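Long-range contacts in aerolysin-like protein (Bombina maxima, PDB 6LH8), which belongs to the aerolysin family of pore-forming proteins and probably forms membrane pores or regulates their formation: residues A3-W9 with A124-S129; E106-I112 with V151-P155; H72-N77 with T92-E96. All coordinates share one frame; numbering follows the deposited sequence.

Contact 1 (A3-W9 with A124-S129); sequences ASVTVLW and APVEIS
Ser-4 and Thr-6 form hydrogen-bonded antiparallel pairs with Ser-129 and Glu-127, and the two short strands run at 161° to each other. Each pair has two N-H...O=C bonds. A fifth bond follows from Leu-8 N to Pro-125 O, 2.9 Å and nearly straight at 172°, although its donor is tilted from the carbonyl plane. Leu-8 is the centre of an inverse gamma turn there.

The side chains separate by face. Val-5, Val-7, Val-126 and Ile-128 share the apolar one. Val-5 splits its two methyls between two partners. CG1, anti to the backbone N (chi1 180°), meets Val-126 CG1 at 3.5 Å, while CG2 lies 3.6 Å from Ile-128 CD1. Strand 65-68 packs on this face through Ile-66 and Leu-68. Further along, Val-7 CG1 sits over the centre of the Trp-9 ring, 3.3 Å above its plane, and also touches Ala-124 CB.

Ser-4, Thr-6, Glu-127 and Ser-129 line the other face. At its end Leu-8 crosses Pro-125 and Glu-127 at about a right angle. Its CD1 reaches Pro-125 CB at 3.9 Å, and both methyls lie against the Glu-127 carboxylate. Ser-129 OG comes within 3.3 Å of Ser-4 CB. One water joins Ser-4 OG to Ser-129 O, and donates to that carbonyl.

The contact is an amphipathic edge pairing of a beta sheet. Regular backbone bonds hold the first strand to its only neighbour in the five-stranded sheet. Valines and an isoleucine make one side apolar, while serine, threonine and glutamate make the other side suited to solvent.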
ATOM      1  N   ALA A   3       4.948  22.072  11.974  1.00 33.32           N
ATOM      2  CA  ALA A   3       6.347  21.705  12.091  1.00 27.80           C
ATOM      3  C   ALA A   3       7.071  21.829  10.755  1.00 27.25           C
ATOM      4  O   ALA A   3       6.469  21.725   9.680  1.00 26.85           O
ATOM      5  CB  ALA A   3       6.476  20.279  12.613  1.00 29.61           C
ATOM      6  N   SER A   4       8.383  22.063  10.832  1.00 23.97           N
ATOM      7  CA  SER A   4       9.251  21.807   9.688  1.00 25.59           C
ATOM      8  C   SER A   4       9.526  20.313   9.634  1.00 24.25           C
ATOM      9  O   SER A   4       9.784  19.694  10.665  1.00 26.22           O
ATOM     10  CB  SER A   4      10.573  22.565   9.813  1.00 31.88           C
ATOM     11  OG  SER A   4      10.386  23.959   9.800  1.00 36.12           O
ATOM     12  N   VAL A   5       9.469  19.727   8.439  1.00 22.94           N
ATOM     13  CA  VAL A   5       9.514  18.272   8.301  1.00 24.38           C
ATOM     14  C   VAL A   5      10.533  17.888   7.236  1.00 24.40           C
ATOM     15  O   VAL A   5      10.531  18.457   6.140  1.00 28.77           O
ATOM     16  CB  VAL A   5       8.133  17.695   7.934  1.00 22.79           C
ATOM     17  CG1 VAL A   5       8.223  16.182   7.789  1.00 25.00           C
ATOM     18  CG2 VAL A   5       7.095  18.071   8.967  1.00 24.87           C
ATOM     19  N   THR A   6      11.397  16.918   7.550  1.00 24.52           N
ATOM     20  CA  THR A   6      12.301  16.329   6.559  1.00 22.21           C
ATOM     21  C   THR A   6      12.365  14.828   6.793  1.00 24.14           C
ATOM     22  O   THR A   6      12.784  14.396   7.869  1.00 22.94           O
ATOM     23  CB  THR A   6      13.708  16.924   6.663  1.00 26.89           C
ATOM     24  OG1 THR A   6      13.666  18.325   6.363  1.00 27.18           O
ATOM     25  CG2 THR A   6      14.659  16.217   5.696  1.00 29.79           C
ATOM     26  N   VAL A   7      11.956  14.031   5.807  1.00 21.94           N
ATOM     27  CA  VAL A   7      12.025  12.576   5.936  1.00 24.07           C
ATOM     28  C   VAL A   7      13.406  12.124   5.482  1.00 23.40           C
ATOM     29  O   VAL A   7      13.892  12.561   4.431  1.00 24.07           O
ATOM     30  CB  VAL A   7      10.922  11.884   5.116  1.00 22.27           C
ATOM     31  CG1 VAL A   7      11.011  10.367   5.303  1.00 21.80           C
ATOM     32  CG2 VAL A   7       9.555  12.378   5.535  1.00 25.57           C
ATOM     33  N   LEU A   8      14.048  11.260   6.284  1.00 19.63           N
ATOM     34  CA  LEU A   8      15.379  10.730   5.960  1.00 19.84           C
ATOM     35  C   LEU A   8      15.217   9.427   5.178  1.00 23.05           C
ATOM     36  O   LEU A   8      15.411   8.319   5.684  1.00 22.10           O
ATOM     37  CB  LEU A   8      16.211  10.533   7.219  1.00 21.63           C
ATOM     38  CG  LEU A   8      16.245  11.693   8.232  1.00 24.13           C
ATOM     39  CD1 LEU A   8      17.221  11.417   9.357  1.00 27.50           C
ATOM     40  CD2 LEU A   8      16.575  13.025   7.544  1.00 26.80           C
ATOM     41  N   TRP A   9      14.885   9.587   3.894  1.00 20.88           N
ATOM     42  CA  TRP A   9      14.601   8.432   3.052  1.00 23.33           C
ATOM     43  C   TRP A   9      15.821   7.537   2.887  1.00 23.19           C
ATOM     44  O   TRP A   9      15.674   6.322   2.690  1.00 21.58           O
ATOM     45  CB  TRP A   9      14.104   8.900   1.687  1.00 25.62           C
ATOM     46  CG  TRP A   9      12.779   9.599   1.697  1.00 26.49           C
ATOM     47  CD1 TRP A   9      12.526  10.884   1.299  1.00 27.04           C
ATOM     48  CD2 TRP A   9      11.514   9.047   2.097  1.00 22.76           C
ATOM     49  NE1 TRP A   9      11.182  11.167   1.441  1.00 28.15           N
ATOM     50  CE2 TRP A   9      10.541  10.056   1.923  1.00 23.95           C
ATOM     51  CE3 TRP A   9      11.114   7.804   2.596  1.00 22.63           C
ATOM     52  CZ2 TRP A   9       9.192   9.856   2.225  1.00 24.99           C
ATOM     53  CZ3 TRP A   9       9.767   7.606   2.889  1.00 26.36           C
ATOM     54  CH2 TRP A   9       8.826   8.628   2.701  1.00 25.45           C
ATOM     55  N   ALA A 124      10.828   5.069   8.038  1.00 17.32           N
ATOM     56  CA  ALA A 124      11.964   5.981   7.906  1.00 20.03           C
ATOM     57  C   ALA A 124      11.915   7.031   9.010  1.00 16.79           C
ATOM     58  O   ALA A 124      10.840   7.326   9.537  1.00 18.72           O
ATOM     59  CB  ALA A 124      11.985   6.667   6.532  1.00 17.72           C
ATOM     60  N   PRO A 125      13.068   7.586   9.395  1.00 16.35           N
ATOM     61  CA  PRO A 125      13.068   8.688  10.366  1.00 18.25           C
ATOM     62  C   PRO A 125      12.491   9.964   9.773  1.00 18.57           C
ATOM     63  O   PRO A 125      12.609  10.240   8.580  1.00 20.01           O
ATOM     64  CB  PRO A 125      14.556   8.874  10.704  1.00 20.87           C
ATOM     65  CG  PRO A 125      15.276   7.674  10.104  1.00 21.43           C
ATOM     66  CD  PRO A 125      14.430   7.250   8.942  1.00 18.29           C
ATOM     67  N   VAL A 126      11.852  10.755  10.627  1.00 16.55           N
ATOM     68  CA  VAL A 126      11.288  12.038  10.212  1.00 17.56           C
ATOM     69  C   VAL A 126      11.795  13.088  11.185  1.00 19.05           C
ATOM     70  O   VAL A 126      11.438  13.067  12.369  1.00 19.75           O
ATOM     71  CB  VAL A 126       9.756  12.025  10.168  1.00 18.31           C
ATOM     72  CG1 VAL A 126       9.260  13.338   9.601  1.00 22.43           C
ATOM     73  CG2 VAL A 126       9.244  10.858   9.301  1.00 17.67           C
ATOM     74  N   GLU A 127      12.633  14.000  10.700  1.00 21.79           N
ATOM     75  CA  GLU A 127      13.120  15.069  11.555  1.00 21.75           C
ATOM     76  C   GLU A 127      12.071  16.176  11.601  1.00 21.48           C
ATOM     77  O   GLU A 127      11.623  16.668  10.560  1.00 24.03           O
ATOM     78  CB  GLU A 127      14.490  15.563  11.071  1.00 24.54           C
ATOM     79  CG  GLU A 127      15.580  14.523  11.350  1.00 30.07           C
ATOM     80  CD  GLU A 127      16.985  14.986  11.015  1.00 36.56           C
ATOM     81  OE1 GLU A 127      17.128  15.944  10.229  1.00 36.30           O
ATOM     82  OE2 GLU A 127      17.947  14.380  11.538  1.00 37.08           O
ATOM     83  N   ILE A 128      11.624  16.504  12.816  1.00 20.07           N
ATOM     84  CA  ILE A 128      10.559  17.465  13.069  1.00 23.82           C
ATOM     85  C   ILE A 128      11.161  18.606  13.865  1.00 24.30           C
ATOM     86  O   ILE A 128      11.913  18.371  14.810  1.00 22.67           O
ATOM     87  CB  ILE A 128       9.406  16.819  13.869  1.00 22.55           C
ATOM     88  CG1 ILE A 128       8.737  15.702  13.062  1.00 27.14           C
ATOM     89  CG2 ILE A 128       8.414  17.873  14.366  1.00 32.35           C
ATOM     90  CD1 ILE A 128       8.395  16.095  11.676  1.00 28.06           C
ATOM     91  N   SER A 129      10.822  19.837  13.511  1.00 26.36           N
ATOM     92  CA  SER A 129      11.130  20.953  14.389  1.00 25.29           C
ATOM     93  C   SER A 129       9.906  21.851  14.484  1.00 23.73           C
ATOM     94  O   SER A 129       9.269  22.149  13.470  1.00 25.56           O
ATOM     95  CB  SER A 129      12.346  21.736  13.897  1.00 30.36           C
ATOM     96  OG  SER A 129      12.013  22.536  12.790  1.00 37.39           O
TER
HETATM   97  O   HOH W   1       9.914  24.999  12.559  1.00 41.49           O

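Contact 2 (E106-I112 with V151-P155); sequences EPKTKLI and VNTEP
The beta hairpin of strands 110-130 and 133-154 ends here, where Lys-110 and Ile-112 pair with Glu-154 and Asn-152 far from the connecting turn. The pairing is antiparallel and each of these pairs is hydrogen-bonded in both directions. The Ile-112 bonds to Asn-152 are regular, with both donors in the carbonyl plane. The last pair is uneven. Glu-154 N reaches Lys-110 O at 2.7 Å, but Lys-110 N lies 3.2 Å from Glu-154 O and well above that carbonyl's plane, by 59°. This is consistent with the ladder ending near Pro-155, the last modelled residue.

Lys-110, Ile-112 and Glu-154 share one face of the hairpin. Lys-110 and Glu-154 lie side by side and point the same way. They meet through methylene against carboxylate, CD to OE2 at 3.7 Å, while NZ of Lys-110 stays 5.5 Å from Glu-154 OE2. Opposite charges at that distance may still attract, but they do not touch. Ile-112 CD1 lies over one face of the Glu-154 carboxylate, 3.6 Å from OE1. Strand 4-28 runs beside strand 110-130 in the sheet, and its Val-26 touches Lys-110 and Ile-112.

On the other face Leu-111 stands with CG anti to the backbone N (chi1 179°) and brings CD1 to 3.7 Å from Val-151 CG1. Phe-37, Pro-102 and Val-105 also touch Leu-111, which is buried. Beyond it the incoming loop folds back on the same face, and the methyl CG2 of Thr-109 rests against both CB and CG2 of Thr-153, each at 3.7 Å.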
ATOM      1  N   GLU A 106      -9.786 -22.933 -23.099  1.00 59.69           N
ATOM      2  CA  GLU A 106      -9.552 -23.584 -24.382  1.00 61.42           C
ATOM      3  C   GLU A 106      -9.926 -25.066 -24.303  1.00 60.51           C
ATOM      4  O   GLU A 106     -10.084 -25.615 -23.210  1.00 54.42           O
ATOM      5  CB  GLU A 106      -8.092 -23.403 -24.798  1.00 54.77           C
ATOM      6  CG  GLU A 106      -7.695 -21.938 -24.993  1.00 49.70           C
ATOM      7  CD  GLU A 106      -6.340 -21.605 -24.391  1.00 52.84           C
ATOM      8  OE1 GLU A 106      -5.912 -20.429 -24.493  1.00 56.72           O
ATOM      9  OE2 GLU A 106      -5.701 -22.518 -23.818  1.00 53.06           O
ATOM     10  N   PRO A 107     -10.141 -25.719 -25.448  1.00 61.67           N
ATOM     11  CA  PRO A 107     -10.583 -27.122 -25.419  1.00 60.69           C
ATOM     12  C   PRO A 107      -9.602 -28.035 -24.695  1.00 60.19           C
ATOM     13  O   PRO A 107      -8.383 -27.875 -24.792  1.00 60.26           O
ATOM     14  CB  PRO A 107     -10.688 -27.485 -26.904  1.00 60.62           C
ATOM     15  CG  PRO A 107     -11.020 -26.192 -27.570  1.00 65.06           C
ATOM     16  CD  PRO A 107     -10.263 -25.134 -26.799  1.00 59.99           C
ATOM     17  N   LYS A 108     -10.159 -29.015 -23.971  1.00 59.18           N
ATOM     18  CA  LYS A 108      -9.383 -30.016 -23.233  1.00 59.89           C
ATOM     19  C   LYS A 108      -8.373 -29.375 -22.284  1.00 60.87           C
ATOM     20  O   LYS A 108      -7.195 -29.748 -22.245  1.00 60.21           O
ATOM     21  CB  LYS A 108      -8.709 -30.995 -24.193  1.00 52.41           C
ATOM     22  CG  LYS A 108      -9.745 -31.825 -24.909  1.00 53.11           C
ATOM     23  CD  LYS A 108      -9.293 -33.257 -25.126  1.00 52.91           C
ATOM     24  CE  LYS A 108     -10.187 -33.973 -26.103  1.00 55.58           C
ATOM     25  NZ  LYS A 108      -9.408 -34.925 -26.950  1.00 52.53           N
ATOM     26  N   THR A 109      -8.864 -28.429 -21.480  1.00 56.38           N
ATOM     27  CA  THR A 109      -8.029 -27.610 -20.613  1.00 59.12           C
ATOM     28  C   THR A 109      -8.640 -27.493 -19.219  1.00 56.75           C
ATOM     29  O   THR A 109      -9.855 -27.333 -19.072  1.00 52.03           O
ATOM     30  CB  THR A 109      -7.835 -26.194 -21.201  1.00 60.07           C
ATOM     31  OG1 THR A 109      -7.242 -26.284 -22.504  1.00 58.95           O
ATOM     32  CG2 THR A 109      -6.942 -25.335 -20.303  1.00 56.67           C
ATOM     33  N   LYS A 110      -7.783 -27.580 -18.201  1.00 56.41           N
ATOM     34  CA  LYS A 110      -8.080 -27.084 -16.862  1.00 54.18           C
ATOM     35  C   LYS A 110      -7.318 -25.780 -16.670  1.00 53.05           C
ATOM     36  O   LYS A 110      -6.104 -25.723 -16.908  1.00 56.18           O
ATOM     37  CB  LYS A 110      -7.689 -28.088 -15.776  1.00 54.45           C
ATOM     38  CG  LYS A 110      -7.988 -27.608 -14.360  1.00 52.07           C
ATOM     39  CD  LYS A 110      -7.660 -28.683 -13.335  1.00 56.68           C
ATOM     40  CE  LYS A 110      -8.138 -28.297 -11.945  1.00 53.83           C
ATOM     41  NZ  LYS A 110      -9.237 -29.180 -11.442  1.00 60.85           N
ATOM     42  N   LEU A 111      -8.033 -24.736 -16.270  1.00 52.37           N
ATOM     43  CA  LEU A 111      -7.485 -23.389 -16.192  1.00 50.55           C
ATOM     44  C   LEU A 111      -7.453 -22.934 -14.741  1.00 45.15           C
ATOM     45  O   LEU A 111      -8.453 -23.053 -14.026  1.00 41.70           O
ATOM     46  CB  LEU A 111      -8.316 -22.420 -17.038  1.00 48.45           C
ATOM     47  CG  LEU A 111      -7.917 -20.950 -17.067  1.00 49.33           C
ATOM     48  CD1 LEU A 111      -8.063 -20.391 -18.471  1.00 51.18           C
ATOM     49  CD2 LEU A 111      -8.768 -20.158 -16.087  1.00 48.93           C
ATOM     50  N   ILE A 112      -6.306 -22.413 -14.313  1.00 45.21           N
ATOM     51  CA  ILE A 112      -6.129 -21.859 -12.975  1.00 38.70           C
ATOM     52  C   ILE A 112      -5.668 -20.418 -13.123  1.00 33.50           C
ATOM     53  O   ILE A 112      -4.678 -20.150 -13.811  1.00 39.39           O
ATOM     54  CB  ILE A 112      -5.110 -22.667 -12.150  1.00 37.99           C
ATOM     55  CG1 ILE A 112      -5.402 -24.168 -12.240  1.00 44.14           C
ATOM     56  CG2 ILE A 112      -5.100 -22.205 -10.709  1.00 36.90           C
ATOM     57  CD1 ILE A 112      -4.483 -24.909 -13.193  1.00 50.47           C
ATOM     58  N   VAL A 151      -2.260 -17.165 -15.411  1.00 31.05           N
ATOM     59  CA  VAL A 151      -3.185 -18.156 -15.950  1.00 35.83           C
ATOM     60  C   VAL A 151      -2.371 -19.367 -16.375  1.00 37.96           C
ATOM     61  O   VAL A 151      -1.465 -19.254 -17.210  1.00 42.46           O
ATOM     62  CB  VAL A 151      -4.006 -17.599 -17.125  1.00 41.29           C
ATOM     63  CG1 VAL A 151      -4.910 -18.685 -17.695  1.00 40.56           C
ATOM     64  CG2 VAL A 151      -4.834 -16.401 -16.672  1.00 37.72           C
ATOM     65  N   ASN A 152      -2.677 -20.514 -15.785  1.00 39.38           N
ATOM     66  CA  ASN A 152      -2.008 -21.766 -16.105  1.00 45.24           C
ATOM     67  C   ASN A 152      -3.016 -22.706 -16.739  1.00 49.37           C
ATOM     68  O   ASN A 152      -4.134 -22.852 -16.232  1.00 49.06           O
ATOM     69  CB  ASN A 152      -1.396 -22.397 -14.855  1.00 45.79           C
ATOM     70  CG  ASN A 152      -0.388 -21.493 -14.185  1.00 45.17           C
ATOM     71  OD1 ASN A 152       0.392 -20.816 -14.852  1.00 47.29           O
ATOM     72  ND2 ASN A 152      -0.397 -21.475 -12.858  1.00 47.75           N
ATOM     73  N   THR A 153      -2.626 -23.325 -17.851  1.00 48.22           N
ATOM     74  CA  THR A 153      -3.459 -24.293 -18.552  1.00 51.20           C
ATOM     75  C   THR A 153      -2.897 -25.689 -18.310  1.00 53.93           C
ATOM     76  O   THR A 153      -1.704 -25.927 -18.526  1.00 57.68           O
ATOM     77  CB  THR A 153      -3.529 -23.985 -20.051  1.00 54.45           C
ATOM     78  OG1 THR A 153      -2.205 -23.808 -20.577  1.00 52.60           O
ATOM     79  CG2 THR A 153      -4.331 -22.716 -20.293  1.00 52.04           C
ATOM     80  N   GLU A 154      -3.761 -26.596 -17.844  1.00 55.38           N
ATOM     81  CA  GLU A 154      -3.417 -27.949 -17.424  1.00 57.72           C
ATOM     82  C   GLU A 154      -4.108 -28.969 -18.323  1.00 59.40           C
ATOM     83  O   GLU A 154      -4.902 -28.583 -19.196  1.00 57.02           O
ATOM     84  CB  GLU A 154      -3.830 -28.158 -15.962  1.00 57.59           C
ATOM     85  CG  GLU A 154      -2.748 -28.738 -15.075  1.00 59.54           C
ATOM     86  CD  GLU A 154      -2.959 -28.419 -13.615  1.00 65.02           C
ATOM     87  OE1 GLU A 154      -2.140 -27.659 -13.055  1.00 64.78           O
ATOM     88  OE2 GLU A 154      -3.938 -28.924 -13.018  1.00 65.63           O
ATOM     89  N   PRO A 155      -3.821 -30.278 -18.171  1.00 61.37           N
ATOM     90  CA  PRO A 155      -4.711 -31.276 -18.778  1.00 55.70           C
ATOM     91  C   PRO A 155      -6.131 -31.211 -18.222  1.00 57.25           C
ATOM     92  O   PRO A 155      -6.439 -31.936 -17.273  1.00 55.78           O
ATOM     93  CB  PRO A 155      -4.049 -32.611 -18.409  1.00 54.96           C
ATOM     94  CG  PRO A 155      -3.010 -32.279 -17.357  1.00 56.34           C
ATOM     95  CD  PRO A 155      -2.569 -30.897 -17.700  1.00 57.31           C
TER

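Contact 3 (H72-N77 with T92-E96); sequences HRLNGN and TELSE
Charge and backbone bonds meet on the carboxylate of Glu-93, which lies across Arg-73 and Leu-74. The arginine is folded at chi2 and chi3 (-69° and -53°), which turns NE toward Glu-93 OE1 for a salt bridge of 2.8 Å. OE1 lies at the edge of the guanidinium, whose plane stands 73° from that of the carboxylate. The other oxygen, OE2, takes the backbone N-H of Leu-74 at 2.9 Å. Both donors approach their oxygens from above the carboxylate plane. His-50 NE2 also bonds OE1, and together these partners hold the buried acid in place.

A second group of bonds comes from the type I' turn, Leu-74 to Asn-77. Asn-75 ND2 donates to Leu-94 O at 2.9 Å, from above the carbonyl plane. A water links Asn-75 OD1 to Glu-96 N.

Leu-74 adds van der Waals contact: CD1 lies 3.9 Å from Glu-93 CB and 3.8 Å from Ser-95 OG.

The turn belongs to the loop between strands 65-68 and 81-84. It lies against strand 90-100, an outermost strand of the five-stranded sheet. Strand 41-53 is next to that strand, and its Arg-46 and Ile-48 also touch Leu-74.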
ATOM      1  N   HIS A  72       5.438   6.361  -1.834  1.00 29.26           N
ATOM      2  CA  HIS A  72       4.486   5.441  -2.453  1.00 31.06           C
ATOM      3  C   HIS A  72       3.073   5.995  -2.326  1.00 34.45           C
ATOM      4  O   HIS A  72       2.574   6.167  -1.212  1.00 27.94           O
ATOM      5  CB  HIS A  72       4.573   4.061  -1.802  1.00 33.77           C
ATOM      6  CG  HIS A  72       5.964   3.515  -1.758  1.00 34.32           C
ATOM      7  ND1 HIS A  72       6.673   3.214  -2.899  1.00 38.70           N
ATOM      8  CD2 HIS A  72       6.780   3.227  -0.717  1.00 33.90           C
ATOM      9  CE1 HIS A  72       7.871   2.765  -2.565  1.00 41.52           C
ATOM     10  NE2 HIS A  72       7.963   2.764  -1.248  1.00 39.23           N
ATOM     11  N   ARG A  73       2.426   6.254  -3.463  1.00 30.19           N
ATOM     12  CA  ARG A  73       1.106   6.871  -3.483  1.00 32.26           C
ATOM     13  C   ARG A  73       0.204   6.123  -4.457  1.00 33.14           C
ATOM     14  O   ARG A  73       0.663   5.323  -5.273  1.00 36.83           O
ATOM     15  CB  ARG A  73       1.174   8.356  -3.882  1.00 34.25           C
ATOM     16  CG  ARG A  73       2.156   9.203  -3.087  1.00 31.75           C
ATOM     17  CD  ARG A  73       1.704   9.382  -1.652  1.00 31.22           C
ATOM     18  NE  ARG A  73       0.333   9.879  -1.549  1.00 35.36           N
ATOM     19  CZ  ARG A  73       0.005  11.168  -1.516  1.00 34.43           C
ATOM     20  NH1 ARG A  73       0.951  12.095  -1.585  1.00 32.55           N
ATOM     21  NH2 ARG A  73      -1.267  11.528  -1.409  1.00 40.43           N
ATOM     22  N   LEU A  74      -1.095   6.398  -4.356  1.00 32.98           N
ATOM     23  CA  LEU A  74      -2.107   5.859  -5.251  1.00 34.84           C
ATOM     24  C   LEU A  74      -2.795   7.002  -5.991  1.00 41.14           C
ATOM     25  O   LEU A  74      -2.690   8.169  -5.607  1.00 39.00           O
ATOM     26  CB  LEU A  74      -3.153   5.039  -4.480  1.00 31.21           C
ATOM     27  CG  LEU A  74      -2.674   3.772  -3.765  1.00 26.55           C
ATOM     28  CD1 LEU A  74      -3.826   3.078  -3.069  1.00 24.01           C
ATOM     29  CD2 LEU A  74      -2.004   2.814  -4.745  1.00 27.11           C
ATOM     30  N   ASN A  75      -3.505   6.650  -7.067  1.00 44.85           N
ATOM     31  CA  ASN A  75      -4.398   7.568  -7.783  1.00 44.90           C
ATOM     32  C   ASN A  75      -3.669   8.762  -8.393  1.00 44.63           C
ATOM     33  O   ASN A  75      -4.306   9.759  -8.751  1.00 48.13           O
ATOM     34  CB  ASN A  75      -5.524   8.067  -6.872  1.00 42.43           C
ATOM     35  CG  ASN A  75      -6.392   6.942  -6.356  1.00 45.04           C
ATOM     36  OD1 ASN A  75      -6.865   6.112  -7.133  1.00 45.24           O
ATOM     37  ND2 ASN A  75      -6.612   6.906  -5.040  1.00 42.95           N
ATOM     38  N   GLY A  76      -2.348   8.691  -8.522  1.00 41.75           N
ATOM     39  CA  GLY A  76      -1.582   9.833  -8.977  1.00 43.17           C
ATOM     40  C   GLY A  76      -1.630  10.994  -8.004  1.00 48.60           C
ATOM     41  O   GLY A  76      -1.265  12.119  -8.356  1.00 48.62           O
ATOM     42  N   ASN A  77      -2.090  10.738  -6.778  1.00 43.43           N
ATOM     43  CA  ASN A  77      -2.114  11.781  -5.764  1.00 45.00           C
ATOM     44  C   ASN A  77      -0.699  12.234  -5.440  1.00 43.65           C
ATOM     45  O   ASN A  77       0.216  11.422  -5.287  1.00 40.24           O
ATOM     46  CB  ASN A  77      -2.805  11.286  -4.496  1.00 42.12           C
ATOM     47  CG  ASN A  77      -4.259  10.944  -4.725  1.00 49.30           C
ATOM     48  OD1 ASN A  77      -4.715   9.860  -4.365  1.00 56.00           O
ATOM     49  ND2 ASN A  77      -4.999  11.870  -5.327  1.00 49.73           N
ATOM     50  N   THR A  92      -5.064   6.485   5.061  1.00 24.59           N
ATOM     51  CA  THR A  92      -5.139   5.367   4.125  1.00 23.73           C
ATOM     52  C   THR A  92      -5.571   5.875   2.756  1.00 27.33           C
ATOM     53  O   THR A  92      -6.611   6.529   2.632  1.00 30.18           O
ATOM     54  CB  THR A  92      -6.117   4.301   4.621  1.00 25.53           C
ATOM     55  OG1 THR A  92      -5.692   3.813   5.897  1.00 29.20           O
ATOM     56  CG2 THR A  92      -6.200   3.141   3.646  1.00 27.23           C
ATOM     57  N   GLU A  93      -4.771   5.585   1.741  1.00 27.01           N
ATOM     58  CA  GLU A  93      -5.179   5.773   0.361  1.00 28.35           C
ATOM     59  C   GLU A  93      -5.888   4.516  -0.129  1.00 30.21           C
ATOM     60  O   GLU A  93      -5.638   3.407   0.351  1.00 27.86           O
ATOM     61  CB  GLU A  93      -3.975   6.071  -0.533  1.00 29.96           C
ATOM     62  CG  GLU A  93      -3.164   7.286  -0.137  1.00 32.21           C
ATOM     63  CD  GLU A  93      -2.057   7.591  -1.129  1.00 37.81           C
ATOM     64  OE1 GLU A  93      -0.872   7.460  -0.747  1.00 35.24           O
ATOM     65  OE2 GLU A  93      -2.361   7.952  -2.293  1.00 38.37           O
ATOM     66  N   LEU A  94      -6.790   4.698  -1.087  1.00 29.40           N
ATOM     67  CA  LEU A  94      -7.560   3.585  -1.625  1.00 32.29           C
ATOM     68  C   LEU A  94      -7.747   3.793  -3.121  1.00 33.88           C
ATOM     69  O   LEU A  94      -8.062   4.900  -3.568  1.00 32.11           O
ATOM     70  CB  LEU A  94      -8.915   3.459  -0.917  1.00 32.00           C
ATOM     71  CG  LEU A  94      -9.925   2.430  -1.428  1.00 37.14           C
ATOM     72  CD1 LEU A  94      -9.363   1.025  -1.335  1.00 34.15           C
ATOM     73  CD2 LEU A  94     -11.218   2.536  -0.639  1.00 38.42           C
ATOM     74  N   SER A  95      -7.518   2.738  -3.899  1.00 29.66           N
ATOM     75  CA  SER A  95      -7.836   2.783  -5.317  1.00 28.18           C
ATOM     76  C   SER A  95      -8.509   1.477  -5.715  1.00 32.34           C
ATOM     77  O   SER A  95      -8.481   0.488  -4.981  1.00 30.12           O
ATOM     78  CB  SER A  95      -6.595   3.046  -6.186  1.00 35.57           C
ATOM     79  OG  SER A  95      -5.687   1.961  -6.162  1.00 37.95           O
ATOM     80  N   GLU A  96      -9.147   1.491  -6.880  1.00 31.17           N
ATOM     81  CA  GLU A  96      -9.724   0.277  -7.435  1.00 28.06           C
ATOM     82  C   GLU A  96      -8.706  -0.356  -8.370  1.00 28.06           C
ATOM     83  O   GLU A  96      -8.185   0.307  -9.267  1.00 29.59           O
ATOM     84  CB  GLU A  96     -11.021   0.566  -8.189  1.00 33.09           C
ATOM     85  CG  GLU A  96     -11.719  -0.710  -8.656  1.00 30.27           C
ATOM     86  CD  GLU A  96     -12.821  -0.453  -9.676  1.00 38.79           C
ATOM     87  OE1 GLU A  96     -12.508  -0.219 -10.866  1.00 41.95           O
ATOM     88  OE2 GLU A  96     -13.997  -0.497  -9.283  1.00 39.84           O
TER
HETATM   89  O   HOH W   2      -3.400   3.643  -8.181  1.00 41.31           O
HETATM   90  O   HOH W   3      -9.190   4.304  -8.306  1.00 44.85           O

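All three contacts reach the same five-stranded antiparallel sheet. Contacts 1 and 2 both use strand 110-130: contact 1 pairs it with strand 4-28, and contact 2 pairs it with strand 133-154. They lie on opposite sides of the chain's centre, with their own centres 52 Å apart, as fits an elongated, all-beta molecule. Contact 3 lies near the middle, its centre about 8 Å from the centre of the chain, on the opposite outer strand, 90-100. Its centre is 22 Å from that of contact 1, with nearest atoms about 6 Å apart, and 35 Å from that of contact 2. None of the contacts touch each other.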